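Local coordinates for protein GH3 beta-N-acetylglucosaminidase (PDB 6K5J) that probably hydrolyses terminal beta-linked N-acetylglucosamine residues from chitin-type oligosaccharides, as a family 3 beta-N-acetylglucosaminidase, at residues A179-F184 with R222-V227. Residues are numbered along the deposited sequence; the frame is centred on the assembly and turned at random.
Sequences ATVKHF and RGVDAV. With NAG (2-acetamido-2-deoxy-beta-D-glucopyranose), chain B.
Thr180 and Val181 run parallel to Ala226 and Val227 as adjacent strands of the family 3 TIM barrel, a worked example of backbone pairing behind a sugar site. Val181 N donates to Ala226 O at 3.1 Å; Ala226 N reaches Ala179 O only weakly, with an N-H...O angle of 121°. A CA-H...O contact from Val227 CA to Val181 O (3.4 Å) extends the pairing.

Apolar contacts gather on the side where Val181 and Val227 point. Val181 CG1 meets Val224 CG2 tip to tip at 3.8 Å, while its CG2 touches Val227 CG2. With CG1 anti to the backbone N (chi1 175°), Val227 presses that methyl on Phe184 CB at 3.5 Å. On the other face, Thr180 OG1 lies beside Ala226 CB and is hydrogen-bonded to Asn133 O.

Past this pairing, a cis peptide joins Lys182 to His183, and NAG O3 accepts a hydrogen bond from Lys182 NZ at 2.9 Å and shares another with His183 NE2 at 2.7 Å. Lys182 CG and NAG C8 cover opposite faces of the imidazole. An alanine in place of His183 would probably leave Asp139 without its ND1 partner and NAG O3 without the bond to NE2.

Helices 205-210 and 213-222 make the beta-alpha-beta crossover between these strands, which lie between strands 132-133 and 264-266; helix 158-174 packs on Val181 and Val224, and helix 249-258 on Phe184 and Val227.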
loop_
_atom_site.group_PDB
_atom_site.type_symbol
_atom_site.label_atom_id
_atom_site.label_comp_id
_atom_site.label_asym_id
_atom_site.label_seq_id
_atom_site.Cartn_x
_atom_site.Cartn_y
_atom_site.Cartn_z
ATOM N N ALA A 179 3.086 -3.384 -12.978
ATOM C CA ALA A 179 2.494 -3.779 -11.708
ATOM C C ALA A 179 3.396 -4.775 -10.993
ATOM O O ALA A 179 4.073 -5.595 -11.620
ATOM C CB ALA A 179 1.110 -4.399 -11.918
ATOM N N THR A 180 3.382 -4.709 -9.660
ATOM C CA THR A 180 4.173 -5.597 -8.808
ATOM C C THR A 180 3.231 -6.181 -7.764
ATOM O O THR A 180 2.963 -5.536 -6.744
ATOM C CB THR A 180 5.331 -4.864 -8.125
ATOM O OG1 THR A 180 6.077 -4.113 -9.080
ATOM C CG2 THR A 180 6.279 -5.873 -7.421
ATOM N N VAL A 181 2.734 -7.399 -7.994
ATOM C CA VAL A 181 1.856 -8.004 -6.997
ATOM C C VAL A 181 2.681 -8.423 -5.785
ATOM O O VAL A 181 3.817 -8.897 -5.919
ATOM C CB VAL A 181 1.063 -9.175 -7.604
ATOM C CG1 VAL A 181 0.075 -8.625 -8.627
ATOM C CG2 VAL A 181 1.989 -10.217 -8.248
ATOM N N LYS A 182 2.111 -8.246 -4.588
ATOM C CA LYS A 182 2.853 -8.446 -3.348
ATOM C C LYS A 182 1.873 -8.910 -2.272
ATOM O O LYS A 182 0.666 -8.703 -2.395
ATOM C CB LYS A 182 3.593 -7.149 -2.953
ATOM C CG LYS A 182 2.674 -5.962 -2.563
ATOM C CD LYS A 182 3.511 -4.674 -2.349
ATOM C CE LYS A 182 2.675 -3.535 -1.726
ATOM N NZ LYS A 182 3.483 -2.254 -1.651
ATOM N N HIS A 183 2.369 -9.573 -1.221
ATOM C CA HIS A 183 3.752 -9.949 -0.953
ATOM C C HIS A 183 3.837 -11.481 -1.002
ATOM O O HIS A 183 3.356 -12.164 -0.087
ATOM C CB HIS A 183 4.200 -9.451 0.431
ATOM C CG HIS A 183 4.018 -7.974 0.654
ATOM N ND1 HIS A 183 2.801 -7.408 0.974
ATOM C CD2 HIS A 183 4.910 -6.953 0.622
ATOM C CE1 HIS A 183 2.950 -6.104 1.132
ATOM N NE2 HIS A 183 4.219 -5.800 0.920
ATOM N N PHE A 184 4.456 -12.008 -2.054
ATOM C CA PHE A 184 4.378 -13.438 -2.343
ATOM C C PHE A 184 5.158 -14.251 -1.305
ATOM O O PHE A 184 6.277 -13.881 -0.942
ATOM C CB PHE A 184 4.930 -13.706 -3.751
ATOM C CG PHE A 184 4.873 -15.153 -4.165
ATOM C CD1 PHE A 184 5.934 -16.008 -3.899
ATOM C CD2 PHE A 184 3.765 -15.654 -4.832
ATOM C CE1 PHE A 184 5.885 -17.350 -4.273
ATOM C CE2 PHE A 184 3.704 -16.992 -5.225
ATOM C CZ PHE A 184 4.763 -17.844 -4.939
ATOM N N ARG A 222 -2.557 -14.265 -16.126
ATOM C CA ARG A 222 -2.999 -13.201 -17.016
ATOM C C ARG A 222 -1.870 -12.291 -17.473
ATOM O O ARG A 222 -2.068 -11.512 -18.411
ATOM C CB ARG A 222 -4.099 -12.371 -16.349
ATOM C CG ARG A 222 -5.430 -13.105 -16.312
ATOM C CD ARG A 222 -6.349 -12.554 -15.238
ATOM N NE ARG A 222 -7.624 -13.274 -15.210
ATOM C CZ ARG A 222 -7.801 -14.474 -14.660
ATOM N NH1 ARG A 222 -6.787 -15.104 -14.077
ATOM N NH2 ARG A 222 -8.999 -15.047 -14.689
ATOM N N GLY A 223 -0.702 -12.373 -16.849
ATOM C CA GLY A 223 0.415 -11.540 -17.245
ATOM C C GLY A 223 0.664 -10.415 -16.265
ATOM O O GLY A 223 -0.069 -9.420 -16.272
ATOM N N VAL A 224 1.671 -10.558 -15.402
ATOM C CA VAL A 224 2.017 -9.515 -14.438
ATOM C C VAL A 224 3.512 -9.221 -14.546
ATOM O O VAL A 224 4.337 -10.137 -14.633
ATOM C CB VAL A 224 1.621 -9.901 -12.995
ATOM C CG1 VAL A 224 2.350 -11.165 -12.536
ATOM C CG2 VAL A 224 1.868 -8.720 -12.028
ATOM N N ASP A 225 3.858 -7.933 -14.543
ATOM C CA ASP A 225 5.231 -7.525 -14.830
ATOM C C ASP A 225 6.199 -7.924 -13.729
ATOM O O ASP A 225 7.364 -8.217 -14.017
ATOM C CB ASP A 225 5.304 -6.012 -15.044
ATOM C CG ASP A 225 4.809 -5.590 -16.413
ATOM O OD1 ASP A 225 4.592 -6.470 -17.280
ATOM O OD2 ASP A 225 4.634 -4.379 -16.617
ATOM N N ALA A 226 5.757 -7.928 -12.470
ATOM C CA ALA A 226 6.674 -8.196 -11.370
ATOM C C ALA A 226 5.906 -8.777 -10.194
ATOM O O ALA A 226 4.690 -8.608 -10.072
ATOM C CB ALA A 226 7.445 -6.925 -10.961
ATOM N N VAL A 227 6.639 -9.519 -9.358
ATOM C CA VAL A 227 6.154 -10.095 -8.108
ATOM C C VAL A 227 7.150 -9.707 -7.013
ATOM O O VAL A 227 8.362 -9.886 -7.185
ATOM C CB VAL A 227 6.018 -11.633 -8.213
ATOM C CG1 VAL A 227 5.619 -12.266 -6.868
ATOM C CG2 VAL A 227 5.012 -12.025 -9.310
HETATM C C1 NAG B . 8.078 -2.646 2.710
HETATM C C2 NAG B . 6.596 -3.002 2.430
HETATM C C3 NAG B . 6.311 -3.063 0.919
HETATM C C4 NAG B . 6.860 -1.839 0.198
HETATM C C5 NAG B . 8.336 -1.691 0.522
HETATM C C6 NAG B . 8.993 -0.501 -0.140
HETATM C C7 NAG B . 5.189 -4.488 3.813
HETATM C C8 NAG B . 5.022 -5.886 4.344
HETATM N N2 NAG B . 6.270 -4.277 3.054
HETATM O O1 NAG B . 8.195 -2.320 4.055
HETATM O O3 NAG B . 4.908 -3.158 0.692
HETATM O O4 NAG B . 6.688 -1.976 -1.207
HETATM O O5 NAG B . 8.465 -1.504 1.935
HETATM O O6 NAG B . 8.539 0.724 0.423
HETATM O O7 NAG B . 4.370 -3.600 4.043
#